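Local coordinates for extracellular solute-binding protein family 1 (Arthrobacter chlorophenolicus, PDB 4R2F), which binds laminaribiose and probably delivers it, or related sugars, to an ABC-type importer in the cell membrane, at residues G100-E109 with L387-D395; G38-P46 with T319-F328. All coordinates share one frame; numbering follows the deposited sequence.

Contact 1: residues G100-E109 with L387-D395; sequences GGFQAFQFEE and LSANLAALD. With BGC (beta-D-glucopyranose), chain B.
O4 of the bound beta-D-glucopyranose joins the two segments: it accepts from G101 N at 2.8 Å and donates to D395 OD2 at 2.5 Å. The other carboxylate oxygen, D395 OD1, takes the sugar's O6, so both oxygens of D395 bind one glucose unit, which D154, N311 and H207 hold as well. A water links D395 OD2 to F102 N, tying the carboxylate to the backbone just after G101. This is part of the sugar pocket of a solute-binding-protein fold: the loop before helix 103-109 faces D395, while the first turns of that helix run past A392 and A389, and the axes of 103-109 and 389-395 approach to 7.1 Å. With CG anti to its carbonyl carbon (chi1 -43°), F102 lays one ring face on L391 CB, a CH-pi contact 3.9 Å from the ring centroid, while D395 CB sits at the ring edge. Replacing F102 by alanine would probably open a gap next to L391 CB and beside L387, and remove the ring edge against D395 CB. Farther along, F105 CZ meets L387 CB at 3.6 Å, and the A392 methyl touches Q106 CB at 3.7 Å.

Contact 2: residues G38-P46 with T319-F328; sequences GAIKFWDMP and TPSQEASEEF
I40 reaches from the strand into the start of the helical segment, its CD1 3.4 Å from T319 OG1 and also against P320 CG. Its CG1 rests on A324 CB at 3.9 Å. CG1 lies anti to the carbonyl carbon (chi1 -74°), which sends this longer branch toward T319, P320 and A324 and turns the CG2 methyl toward F328. Two residues on, F42 offers a ring face to F328, whose CE2 stands over it, displaced toward the rim; the centroids are 5.1 Å apart and the planes inclined at 48°, an oblique pairing. Alternate residues of the strand thus face the helix, as expected where a helix packs against a beta-sheet. Strand 40-44 is a parallel member of the sheet, flanked by strands 70-74 and 96-97, and helix 322-335 lies across one of its faces in this alpha/beta lobe of the binding-protein fold. Behind the first shell, the hydroxyl touched by I40 is fixed in place: T319 OG1 accepts from S321 N in an ST turn and shares a hydrogen bond of 2.8 Å with S325 OG. S321 in turn is the N-cap, its OG accepting from A324 N at 3.3 Å, which helps set the first turn carrying the A324 methyl. Around the aromatic pair, Y332 meets both rings, F63 packs edge-to-face with F328, and A60 of helix 50-61 also touches F328.

Contact 1 is largely buried, its centre about 14 Å from the centre of the chain; contact 2, with its centre about 24 Å from that point, is only partly buried and includes the exposed, poorly ordered G38 at the first modelled residue. Their centres are about 20 Å apart and their nearest atoms about 5 Å, without touching. Contact 1 joins two helices and the loops leading into them, and combines apolar packing with sugar and water bonds. Contact 2 sets a helix on a sheet strand through apolar and aromatic side chains; the bonds among T319, S321, A324 and S325 stay within 319-328. The same sheet runs behind both: A104 and F102 touch strand 306-316, which pairs with 96-97, the neighbour of 40-44.

Contact 1: residues G100-E109 with L387-D395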
ATOM      1  N   GLY A 100       5.435   3.483   6.683  1.00 34.73           N
ATOM      2  CA  GLY A 100       5.475   3.617   5.260  1.00 32.98           C
ATOM      3  C   GLY A 100       6.327   2.544   4.615  1.00 33.40           C
ATOM      4  O   GLY A 100       7.273   2.039   5.209  1.00 31.12           O
ATOM      5  N   GLY A 101       5.973   2.194   3.386  1.00 30.64           N
ATOM      6  CA  GLY A 101       6.692   1.168   2.627  1.00 25.80           C
ATOM      7  C   GLY A 101       8.173   1.442   2.446  1.00 35.98           C
ATOM      8  O   GLY A 101       8.947   0.503   2.373  1.00 30.16           O
ATOM      9  N   PHE A 102       8.558   2.720   2.374  1.00 28.56           N
ATOM     10  CA  PHE A 102       9.959   3.127   2.108  1.00 23.68           C
ATOM     11  C   PHE A 102      10.593   3.988   3.163  1.00 32.63           C
ATOM     12  O   PHE A 102      11.719   4.368   3.019  1.00 28.61           O
ATOM     13  CB  PHE A 102      10.017   3.842   0.752  1.00 29.56           C
ATOM     14  CG  PHE A 102       9.192   3.150  -0.301  1.00 29.26           C
ATOM     15  CD1 PHE A 102       9.611   1.944  -0.827  1.00 32.16           C
ATOM     16  CD2 PHE A 102       7.956   3.645  -0.663  1.00 31.68           C
ATOM     17  CE1 PHE A 102       8.847   1.278  -1.754  1.00 36.32           C
ATOM     18  CE2 PHE A 102       7.184   2.991  -1.594  1.00 28.95           C
ATOM     19  CZ  PHE A 102       7.635   1.807  -2.135  1.00 27.89           C
ATOM     20  N   GLN A 103       9.845   4.263   4.215  1.00 34.89           N
ATOM     21  CA  GLN A 103      10.273   5.017   5.381  1.00 33.46           C
ATOM     22  C   GLN A 103      11.652   4.586   5.962  1.00 26.18           C
ATOM     23  O   GLN A 103      12.487   5.410   6.313  1.00 35.81           O
ATOM     24  CB  GLN A 103       9.134   4.819   6.394  1.00 31.94           C
ATOM     25  CG  GLN A 103       9.313   5.287   7.794  1.00 38.61           C
ATOM     26  CD  GLN A 103       7.983   5.210   8.540  1.00 23.54           C
ATOM     27  OE1 GLN A 103       6.952   5.632   8.021  1.00 30.66           O
ATOM     28  NE2 GLN A 103       8.013   4.686   9.747  1.00 36.13           N
ATOM     29  N   ALA A 104      11.888   3.288   6.041  1.00 34.79           N
ATOM     30  CA  ALA A 104      13.152   2.782   6.549  1.00 25.49           C
ATOM     31  C   ALA A 104      14.365   3.325   5.747  1.00 34.90           C
ATOM     32  O   ALA A 104      15.436   3.526   6.309  1.00 31.38           O
ATOM     33  CB  ALA A 104      13.130   1.274   6.527  1.00 30.62           C
ATOM     34  N   PHE A 105      14.211   3.555   4.442  1.00 33.86           N
ATOM     35  CA  PHE A 105      15.322   4.084   3.652  1.00 31.61           C
ATOM     36  C   PHE A 105      15.643   5.561   3.990  1.00 31.82           C
ATOM     37  O   PHE A 105      16.793   5.947   3.954  1.00 32.46           O
ATOM     38  CB  PHE A 105      15.089   3.921   2.147  1.00 38.49           C
ATOM     39  CG  PHE A 105      15.063   2.485   1.693  1.00 29.85           C
ATOM     40  CD1 PHE A 105      16.236   1.830   1.376  1.00 30.45           C
ATOM     41  CD2 PHE A 105      13.861   1.773   1.633  1.00 28.93           C
ATOM     42  CE1 PHE A 105      16.206   0.505   0.981  1.00 31.80           C
ATOM     43  CE2 PHE A 105      13.824   0.459   1.224  1.00 37.91           C
ATOM     44  CZ  PHE A 105      14.997  -0.178   0.901  1.00 23.78           C
ATOM     45  N   GLN A 106      14.620   6.359   4.289  1.00 35.81           N
ATOM     46  CA  GLN A 106      14.802   7.740   4.691  0.50 16.38           C
ATOM     47  C   GLN A 106      15.543   7.756   5.999  1.00 34.65           C
ATOM     48  O   GLN A 106      16.515   8.490   6.159  1.00 30.03           O
ATOM     49  CB  GLN A 106      13.472   8.465   4.869  0.50 18.39           C
ATOM     50  CG  GLN A 106      13.620   9.955   5.113  0.50 37.99           C
ATOM     51  CD  GLN A 106      14.556  10.620   4.106  0.50 74.07           C
ATOM     52  OE1 GLN A 106      15.460  11.375   4.475  0.50 48.17           O
ATOM     53  NE2 GLN A 106      14.345  10.336   2.827  0.50 48.95           N
ATOM     54  N   PHE A 107      15.107   6.946   6.957  1.00 32.41           N
ATOM     55  CA  PHE A 107      15.736   7.005   8.284  1.00 36.19           C
ATOM     56  C   PHE A 107      17.122   6.394   8.271  1.00 38.57           C
ATOM     57  O   PHE A 107      17.996   6.757   9.068  1.00 31.74           O
ATOM     58  CB  PHE A 107      14.820   6.415   9.381  1.00 33.22           C
ATOM     59  CG  PHE A 107      13.569   7.210   9.583  1.00 31.49           C
ATOM     60  CD1 PHE A 107      13.648   8.576   9.854  1.00 69.58           C
ATOM     61  CD2 PHE A 107      12.308   6.627   9.473  1.00 34.22           C
ATOM     62  CE1 PHE A 107      12.508   9.339  10.010  1.00 57.92           C
ATOM     63  CE2 PHE A 107      11.166   7.392   9.619  1.00 35.63           C
ATOM     64  CZ  PHE A 107      11.264   8.747   9.891  1.00 59.96           C
ATOM     65  N   GLU A 108      17.370   5.499   7.336  1.00 28.33           N
ATOM     66  CA  GLU A 108      18.725   4.984   7.196  1.00 32.89           C
ATOM     67  C   GLU A 108      19.673   6.062   6.696  1.00 28.68           C
ATOM     68  O   GLU A 108      20.793   6.196   7.183  1.00 33.99           O
ATOM     69  CB  GLU A 108      18.753   3.818   6.238  1.00 38.52           C
ATOM     70  CG  GLU A 108      20.078   3.086   6.254  1.00 51.09           C
ATOM     71  CD  GLU A 108      20.850   3.226   4.971  1.00 52.65           C
ATOM     72  OE1 GLU A 108      20.320   3.811   4.010  1.00 64.25           O
ATOM     73  OE2 GLU A 108      21.971   2.695   4.915  1.00 67.44           O
ATOM     74  N   GLU A 109      19.215   6.829   5.720  1.00 30.71           N
ATOM     75  CA  GLU A 109      20.020   7.928   5.150  1.00 36.38           C
ATOM     76  C   GLU A 109      20.339   8.931   6.253  1.00 46.24           C
ATOM     77  O   GLU A 109      21.426   9.450   6.314  1.00 33.87           O
ATOM     78  CB  GLU A 109      19.245   8.574   3.995  1.00 39.38           C
ATOM     79  CG  GLU A 109      19.875   9.771   3.302  1.00 60.66           C
ATOM     80  CD  GLU A 109      19.264   9.987   1.923  1.00139.90           C
ATOM     81  OE1 GLU A 109      18.316  10.795   1.780  1.00 81.10           O
ATOM     82  OE2 GLU A 109      19.706   9.304   0.978  1.00 87.10           O
ATOM     83  N   LEU A 387      14.972   0.008  -4.557  1.00 28.39           N
ATOM     84  CA  LEU A 387      14.329   0.932  -3.611  1.00 28.61           C
ATOM     85  C   LEU A 387      15.332   1.944  -3.083  1.00 39.98           C
ATOM     86  O   LEU A 387      16.528   1.677  -3.104  1.00 31.63           O
ATOM     87  CB  LEU A 387      13.752   0.128  -2.439  1.00 26.65           C
ATOM     88  CG  LEU A 387      12.785  -0.985  -2.833  1.00 30.01           C
ATOM     89  CD1 LEU A 387      12.111  -1.594  -1.601  1.00 35.45           C
ATOM     90  CD2 LEU A 387      11.776  -0.489  -3.850  1.00 37.09           C
ATOM     91  N   SER A 388      14.848   3.083  -2.571  1.00 29.30           N
ATOM     92  CA  SER A 388      15.721   4.165  -2.072  1.00 29.01           C
ATOM     93  C   SER A 388      14.942   5.187  -1.256  1.00 27.41           C
ATOM     94  O   SER A 388      13.713   5.166  -1.247  1.00 34.51           O
ATOM     95  CB  SER A 388      16.417   4.889  -3.229  1.00 39.77           C
ATOM     96  OG  SER A 388      15.470   5.611  -3.989  1.00 39.23           O
ATOM     97  N   ALA A 389      15.655   6.088  -0.587  1.00 28.49           N
ATOM     98  CA  ALA A 389      15.036   7.100   0.275  1.00 38.59           C
ATOM     99  C   ALA A 389      14.139   8.033  -0.510  1.00 27.47           C
ATOM    100  O   ALA A 389      13.147   8.526   0.014  1.00 39.72           O
ATOM    101  CB  ALA A 389      16.094   7.898   1.011  1.00 33.23           C
ATOM    102  N   ASN A 390      14.470   8.277  -1.771  1.00 33.25           N
ATOM    103  CA  ASN A 390      13.602   9.134  -2.573  1.00 37.80           C
ATOM    104  C   ASN A 390      12.172   8.608  -2.660  1.00 50.78           C
ATOM    105  O   ASN A 390      11.243   9.383  -2.837  1.00 35.38           O
ATOM    106  CB  ASN A 390      14.152   9.319  -3.969  1.00 39.48           C
ATOM    107  CG  ASN A 390      15.220  10.406  -4.039  1.00 38.31           C
ATOM    108  OD1 ASN A 390      15.376  11.261  -3.137  1.00 40.40           O
ATOM    109  ND2 ASN A 390      15.949  10.382  -5.123  1.00 41.16           N
ATOM    110  N   LEU A 391      11.997   7.298  -2.547  1.00 30.43           N
ATOM    111  CA  LEU A 391      10.654   6.719  -2.562  1.00 33.24           C
ATOM    112  C   LEU A 391       9.900   7.116  -1.314  1.00 29.57           C
ATOM    113  O   LEU A 391       8.682   7.315  -1.363  1.00 37.63           O
ATOM    114  CB  LEU A 391      10.700   5.217  -2.705  1.00 32.74           C
ATOM    115  CG  LEU A 391      11.298   4.727  -4.013  1.00 32.35           C
ATOM    116  CD1 LEU A 391      11.269   3.202  -4.044  1.00 35.51           C
ATOM    117  CD2 LEU A 391      10.543   5.285  -5.193  1.00 39.11           C
ATOM    118  N   ALA A 392      10.623   7.264  -0.211  1.00 29.50           N
ATOM    119  CA  ALA A 392      10.031   7.731   1.023  1.00 29.86           C
ATOM    120  C   ALA A 392       9.422   9.133   0.840  1.00 42.90           C
ATOM    121  O   ALA A 392       8.298   9.398   1.296  1.00 40.57           O
ATOM    122  CB  ALA A 392      11.050   7.734   2.139  1.00 35.52           C
ATOM    123  N   ALA A 393      10.153  10.023   0.178  1.00 41.45           N
ATOM    124  CA  ALA A 393       9.680  11.418  -0.038  1.00 43.51           C
ATOM    125  C   ALA A 393       8.522  11.471  -1.035  1.00 34.36           C
ATOM    126  O   ALA A 393       7.535  12.185  -0.848  1.00 34.09           O
ATOM    127  CB  ALA A 393      10.817  12.293  -0.507  1.00 39.91           C
ATOM    128  N   LEU A 394       8.621  10.654  -2.073  1.00 33.84           N
ATOM    129  CA  LEU A 394       7.533  10.513  -2.999  1.00 32.08           C
ATOM    130  C   LEU A 394       6.262  10.063  -2.299  1.00 37.72           C
ATOM    131  O   LEU A 394       5.232  10.702  -2.418  1.00 29.92           O
ATOM    132  CB  LEU A 394       7.909   9.557  -4.118  1.00 30.59           C
ATOM    133  CG  LEU A 394       6.779   9.017  -4.976  1.00 28.82           C
ATOM    134  CD1 LEU A 394       6.102  10.143  -5.724  1.00 33.10           C
ATOM    135  CD2 LEU A 394       7.308   7.974  -5.957  1.00 35.88           C
ATOM    136  N   ASP A 395       6.354   8.976  -1.550  1.00 32.76           N
ATOM    137  CA  ASP A 395       5.190   8.331  -0.942  1.00 26.64           C
ATOM    138  C   ASP A 395       4.518   9.172   0.152  1.00 35.07           C
ATOM    139  O   ASP A 395       3.301   9.281   0.187  1.00 40.27           O
ATOM    140  CB  ASP A 395       5.638   6.980  -0.364  1.00 33.46           C
ATOM    141  CG  ASP A 395       4.511   6.190   0.272  1.00 40.04           C
ATOM    142  OD1 ASP A 395       3.457   6.033  -0.369  1.00 33.69           O
ATOM    143  OD2 ASP A 395       4.700   5.689   1.397  1.00 39.02           O
TER
HETATM  144  C2  BGC B   2       1.046   1.186   1.965  1.00 26.35           C
HETATM  145  C3  BGC B   2       2.396   1.723   2.441  1.00 29.82           C
HETATM  146  C4  BGC B   2       2.524   3.196   2.079  1.00 26.66           C
HETATM  147  C5  BGC B   2       1.339   3.975   2.634  1.00 26.83           C
HETATM  148  C6  BGC B   2       1.358   5.444   2.189  1.00 27.09           C
HETATM  149  C1  BGC B   2      -0.009   2.017   2.673  1.00 24.00           C
HETATM  150  O2  BGC B   2       0.903  -0.195   2.278  1.00 27.54           O
HETATM  151  O3  BGC B   2       3.464   0.981   1.852  1.00 24.55           O
HETATM  152  O4  BGC B   2       3.698   3.736   2.670  1.00 29.45           O
HETATM  153  O5  BGC B   2       0.108   3.374   2.217  1.00 23.42           O
HETATM  154  O6  BGC B   2       1.234   5.586   0.756  1.00 26.87           O
HETATM  155  O   HOH W   1       7.052   5.261   2.603  1.00 28.60           O

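Contact 2: residues G38-P46 with T319-F328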
ATOM      1  N   GLY A  38      13.526   1.014  29.746  1.00 67.85           N
ATOM      2  CA  GLY A  38      13.092  -0.391  29.983  1.00 85.92           C
ATOM      3  C   GLY A  38      12.340  -0.979  28.797  1.00110.83           C
ATOM      4  O   GLY A  38      12.828  -1.888  28.136  1.00 59.62           O
ATOM      5  N   ALA A  39      11.163  -0.436  28.499  1.00 51.56           N
ATOM      6  CA  ALA A  39      10.241  -1.074  27.558  1.00 52.53           C
ATOM      7  C   ALA A  39      10.603  -0.798  26.096  1.00 40.63           C
ATOM      8  O   ALA A  39      11.035   0.298  25.752  1.00 51.24           O
ATOM      9  CB  ALA A  39       8.815  -0.625  27.830  1.00 63.09           C
ATOM     10  N   ILE A  40      10.422  -1.792  25.234  1.00 40.17           N
ATOM     11  CA  ILE A  40      10.612  -1.581  23.796  1.00 38.03           C
ATOM     12  C   ILE A  40       9.327  -0.972  23.263  1.00 32.91           C
ATOM     13  O   ILE A  40       8.285  -1.599  23.318  1.00 37.06           O
ATOM     14  CB  ILE A  40      10.966  -2.897  23.042  1.00 35.74           C
ATOM     15  CG1 ILE A  40      12.416  -3.303  23.343  1.00 44.47           C
ATOM     16  CG2 ILE A  40      10.755  -2.780  21.534  1.00 46.40           C
ATOM     17  CD1 ILE A  40      13.447  -2.221  23.108  1.00 61.28           C
ATOM     18  N   LYS A  41       9.414   0.259  22.758  1.00 33.06           N
ATOM     19  CA  LYS A  41       8.264   0.890  22.113  1.00 32.77           C
ATOM     20  C   LYS A  41       8.084   0.428  20.679  1.00 32.87           C
ATOM     21  O   LYS A  41       8.965   0.627  19.847  1.00 35.15           O
ATOM     22  CB  LYS A  41       8.405   2.410  22.132  1.00 33.74           C
ATOM     23  CG  LYS A  41       8.316   2.987  23.535  1.00 39.74           C
ATOM     24  CD  LYS A  41       8.692   4.452  23.528  1.00 42.94           C
ATOM     25  CE  LYS A  41       8.643   5.001  24.938  1.00 72.73           C
ATOM     26  NZ  LYS A  41       9.082   6.415  24.923  1.00 53.06           N
ATOM     27  N   PHE A  42       6.916  -0.145  20.405  1.00 31.33           N
ATOM     28  CA  PHE A  42       6.525  -0.564  19.073  1.00 32.41           C
ATOM     29  C   PHE A  42       5.393   0.325  18.595  1.00 32.10           C
ATOM     30  O   PHE A  42       4.340   0.403  19.228  1.00 35.02           O
ATOM     31  CB  PHE A  42       6.078  -2.004  19.112  1.00 33.53           C
ATOM     32  CG  PHE A  42       5.607  -2.549  17.789  1.00 24.72           C
ATOM     33  CD1 PHE A  42       6.403  -2.469  16.657  1.00 29.11           C
ATOM     34  CD2 PHE A  42       4.394  -3.199  17.699  1.00 29.13           C
ATOM     35  CE1 PHE A  42       5.963  -2.986  15.463  1.00 27.29           C
ATOM     36  CE2 PHE A  42       3.954  -3.743  16.511  1.00 34.87           C
ATOM     37  CZ  PHE A  42       4.727  -3.624  15.387  1.00 27.79           C
ATOM     38  N   TRP A  43       5.618   1.011  17.480  1.00 28.31           N
ATOM     39  CA  TRP A  43       4.579   1.791  16.830  1.00 25.68           C
ATOM     40  C   TRP A  43       4.083   1.048  15.602  1.00 34.47           C
ATOM     41  O   TRP A  43       4.878   0.574  14.784  1.00 34.48           O
ATOM     42  CB  TRP A  43       5.129   3.152  16.400  1.00 29.10           C
ATOM     43  CG  TRP A  43       5.393   4.130  17.524  1.00 31.33           C
ATOM     44  CD1 TRP A  43       5.381   3.885  18.872  1.00 42.42           C
ATOM     45  CD2 TRP A  43       5.729   5.511  17.373  1.00 29.40           C
ATOM     46  NE1 TRP A  43       5.690   5.038  19.567  1.00 35.13           N
ATOM     47  CE2 TRP A  43       5.902   6.049  18.673  1.00 41.50           C
ATOM     48  CE3 TRP A  43       5.891   6.352  16.263  1.00 29.43           C
ATOM     49  CZ2 TRP A  43       6.245   7.391  18.897  1.00 44.16           C
ATOM     50  CZ3 TRP A  43       6.218   7.695  16.485  1.00 34.66           C
ATOM     51  CH2 TRP A  43       6.396   8.195  17.800  1.00 36.71           C
ATOM     52  N   ASP A  44       2.764   1.038  15.440  1.00 28.81           N
ATOM     53  CA  ASP A  44       2.079   0.277  14.400  1.00 33.66           C
ATOM     54  C   ASP A  44       0.993   1.151  13.757  1.00 33.86           C
ATOM     55  O   ASP A  44       0.501   2.089  14.382  1.00 32.81           O
ATOM     56  CB  ASP A  44       1.425  -0.956  15.035  1.00 27.97           C
ATOM     57  CG  ASP A  44       1.076  -2.063  14.008  1.00 35.62           C
ATOM     58  OD1 ASP A  44       1.707  -2.116  12.926  1.00 31.43           O
ATOM     59  OD2 ASP A  44       0.213  -2.914  14.317  1.00 30.26           O
ATOM     60  N   MET A  45       0.608   0.837  12.524  1.00 34.44           N
ATOM     61  CA  MET A  45      -0.352   1.653  11.793  1.00 27.63           C
ATOM     62  C   MET A  45      -1.735   0.975  11.898  1.00 26.73           C
ATOM     63  O   MET A  45      -1.836  -0.202  12.279  1.00 28.85           O
ATOM     64  CB  MET A  45       0.065   1.774  10.317  1.00 24.20           C
ATOM     65  CG  MET A  45       1.490   2.282  10.054  1.00 26.84           C
ATOM     66  SD  MET A  45       2.009   3.744  10.966  1.00 18.41           S
ATOM     67  CE  MET A  45       0.994   4.948  10.164  1.00 27.37           C
ATOM     68  N   PRO A  46      -2.794   1.678  11.490  1.00 30.42           N
ATOM     69  CA  PRO A  46      -4.074   1.019  11.368  1.00 33.79           C
ATOM     70  C   PRO A  46      -4.093   0.335  10.015  1.00 30.36           C
ATOM     71  O   PRO A  46      -4.512   0.919   9.013  1.00 32.05           O
ATOM     72  CB  PRO A  46      -5.092   2.182  11.466  1.00 33.12           C
ATOM     73  CG  PRO A  46      -4.285   3.391  11.843  1.00 39.33           C
ATOM     74  CD  PRO A  46      -2.935   3.119  11.248  1.00 32.88           C
ATOM     75  N   THR A 319      16.787   3.131  21.134  1.00 34.02           N
ATOM     76  CA  THR A 319      16.244   1.962  21.823  1.00 32.48           C
ATOM     77  C   THR A 319      16.962   1.861  23.152  1.00 30.93           C
ATOM     78  O   THR A 319      18.130   2.208  23.241  1.00 35.08           O
ATOM     79  CB  THR A 319      16.447   0.637  21.016  1.00 30.99           C
ATOM     80  OG1 THR A 319      16.036  -0.506  21.789  1.00 31.15           O
ATOM     81  CG2 THR A 319      17.902   0.446  20.608  1.00 34.90           C
ATOM     82  N   PRO A 320      16.270   1.392  24.185  1.00 37.94           N
ATOM     83  CA  PRO A 320      16.966   1.141  25.441  1.00 43.56           C
ATOM     84  C   PRO A 320      17.899  -0.049  25.329  1.00 51.72           C
ATOM     85  O   PRO A 320      18.838  -0.144  26.097  1.00 40.06           O
ATOM     86  CB  PRO A 320      15.825   0.832  26.419  1.00 41.71           C
ATOM     87  CG  PRO A 320      14.726   0.336  25.554  1.00 44.46           C
ATOM     88  CD  PRO A 320      14.818   1.174  24.316  1.00 42.14           C
ATOM     89  N   SER A 321      17.642  -0.960  24.393  1.00 36.65           N
ATOM     90  CA  SER A 321      18.528  -2.118  24.190  1.00 34.84           C
ATOM     91  C   SER A 321      18.372  -2.663  22.786  1.00 38.82           C
ATOM     92  O   SER A 321      17.291  -3.138  22.442  1.00 34.03           O
ATOM     93  CB  SER A 321      18.174  -3.236  25.181  1.00 34.47           C
ATOM     94  OG  SER A 321      18.871  -4.426  24.839  1.00 37.53           O
ATOM     95  N   GLN A 322      19.443  -2.629  21.988  1.00 32.74           N
ATOM     96  CA  GLN A 322      19.389  -3.174  20.626  1.00 40.66           C
ATOM     97  C   GLN A 322      19.139  -4.674  20.591  1.00 38.11           C
ATOM     98  O   GLN A 322      18.457  -5.162  19.710  1.00 28.08           O
ATOM     99  CB  GLN A 322      20.668  -2.834  19.846  1.00 38.60           C
ATOM    100  CG  GLN A 322      20.664  -3.309  18.397  1.00 37.52           C
ATOM    101  CD  GLN A 322      19.498  -2.785  17.571  1.00 33.61           C
ATOM    102  OE1 GLN A 322      18.980  -1.678  17.809  1.00 36.26           O
ATOM    103  NE2 GLN A 322      19.096  -3.566  16.567  1.00 38.77           N
ATOM    104  N   GLU A 323      19.703  -5.415  21.541  1.00 32.11           N
ATOM    105  CA  GLU A 323      19.392  -6.831  21.644  1.00 30.73           C
ATOM    106  C   GLU A 323      17.911  -7.094  21.842  1.00 37.07           C
ATOM    107  O   GLU A 323      17.364  -8.052  21.292  1.00 34.09           O
ATOM    108  CB  GLU A 323      20.156  -7.476  22.784  1.00 34.46           C
ATOM    109  CG  GLU A 323      21.595  -7.794  22.457  1.00 83.38           C
ATOM    110  CD  GLU A 323      22.236  -8.661  23.516  1.00125.21           C
ATOM    111  OE1 GLU A 323      21.530  -9.473  24.175  1.00 70.63           O
ATOM    112  OE2 GLU A 323      23.461  -8.515  23.677  1.00 68.80           O
ATOM    113  N   ALA A 324      17.273  -6.271  22.658  1.00 33.33           N
ATOM    114  CA  ALA A 324      15.849  -6.426  22.903  1.00 36.47           C
ATOM    115  C   ALA A 324      15.017  -6.058  21.669  1.00 30.93           C
ATOM    116  O   ALA A 324      14.045  -6.746  21.359  1.00 34.63           O
ATOM    117  CB  ALA A 324      15.423  -5.587  24.108  1.00 35.67           C
ATOM    118  N   SER A 325      15.372  -4.982  20.979  1.00 34.82           N
ATOM    119  CA  SER A 325      14.703  -4.658  19.717  1.00 33.91           C
ATOM    120  C   SER A 325      14.727  -5.909  18.812  1.00 33.23           C
ATOM    121  O   SER A 325      13.706  -6.316  18.284  1.00 29.52           O
ATOM    122  CB  SER A 325      15.388  -3.490  19.022  1.00 37.98           C
ATOM    123  OG  SER A 325      15.222  -2.291  19.743  1.00 34.35           O
ATOM    124  N   GLU A 326      15.893  -6.543  18.717  1.00 31.36           N
ATOM    125  CA  GLU A 326      16.097  -7.691  17.844  1.00 39.07           C
ATOM    126  C   GLU A 326      15.278  -8.878  18.286  1.00 37.74           C
ATOM    127  O   GLU A 326      14.645  -9.527  17.470  1.00 27.41           O
ATOM    128  CB  GLU A 326      17.581  -8.043  17.778  1.00 33.19           C
ATOM    129  CG  GLU A 326      18.316  -7.036  16.930  1.00 38.27           C
ATOM    130  CD  GLU A 326      19.799  -6.953  17.184  1.00 41.02           C
ATOM    131  OE1 GLU A 326      20.352  -7.633  18.089  1.00 39.96           O
ATOM    132  OE2 GLU A 326      20.419  -6.191  16.429  1.00 38.89           O
ATOM    133  N   GLU A 327      15.266  -9.145  19.584  1.00 36.96           N
ATOM    134  CA  GLU A 327      14.421 -10.204  20.119  1.00 33.90           C
ATOM    135  C   GLU A 327      12.948  -9.943  19.853  1.00 35.06           C
ATOM    136  O   GLU A 327      12.218 -10.865  19.478  1.00 33.29           O
ATOM    137  CB  GLU A 327      14.642 -10.385  21.626  1.00 40.66           C
ATOM    138  CG  GLU A 327      15.960 -11.063  22.004  1.00 62.95           C
ATOM    139  CD  GLU A 327      16.166 -12.443  21.374  1.00 77.48           C
ATOM    140  OE1 GLU A 327      15.255 -13.301  21.431  1.00 52.76           O
ATOM    141  OE2 GLU A 327      17.267 -12.682  20.839  1.00 71.04           O
ATOM    142  N   PHE A 328      12.511  -8.693  20.036  1.00 30.25           N
ATOM    143  CA  PHE A 328      11.124  -8.359  19.802  1.00 35.52           C
ATOM    144  C   PHE A 328      10.784  -8.665  18.363  1.00 37.81           C
ATOM    145  O   PHE A 328       9.748  -9.272  18.099  1.00 31.48           O
ATOM    146  CB  PHE A 328      10.771  -6.885  20.075  1.00 35.32           C
ATOM    147  CG  PHE A 328       9.336  -6.555  19.712  1.00 34.42           C
ATOM    148  CD1 PHE A 328       8.294  -6.888  20.560  1.00 38.71           C
ATOM    149  CD2 PHE A 328       9.026  -5.976  18.490  1.00 31.94           C
ATOM    150  CE1 PHE A 328       6.984  -6.636  20.217  1.00 42.34           C
ATOM    151  CE2 PHE A 328       7.717  -5.718  18.132  1.00 30.15           C
ATOM    152  CZ  PHE A 328       6.685  -6.056  18.999  1.00 31.11           C
TER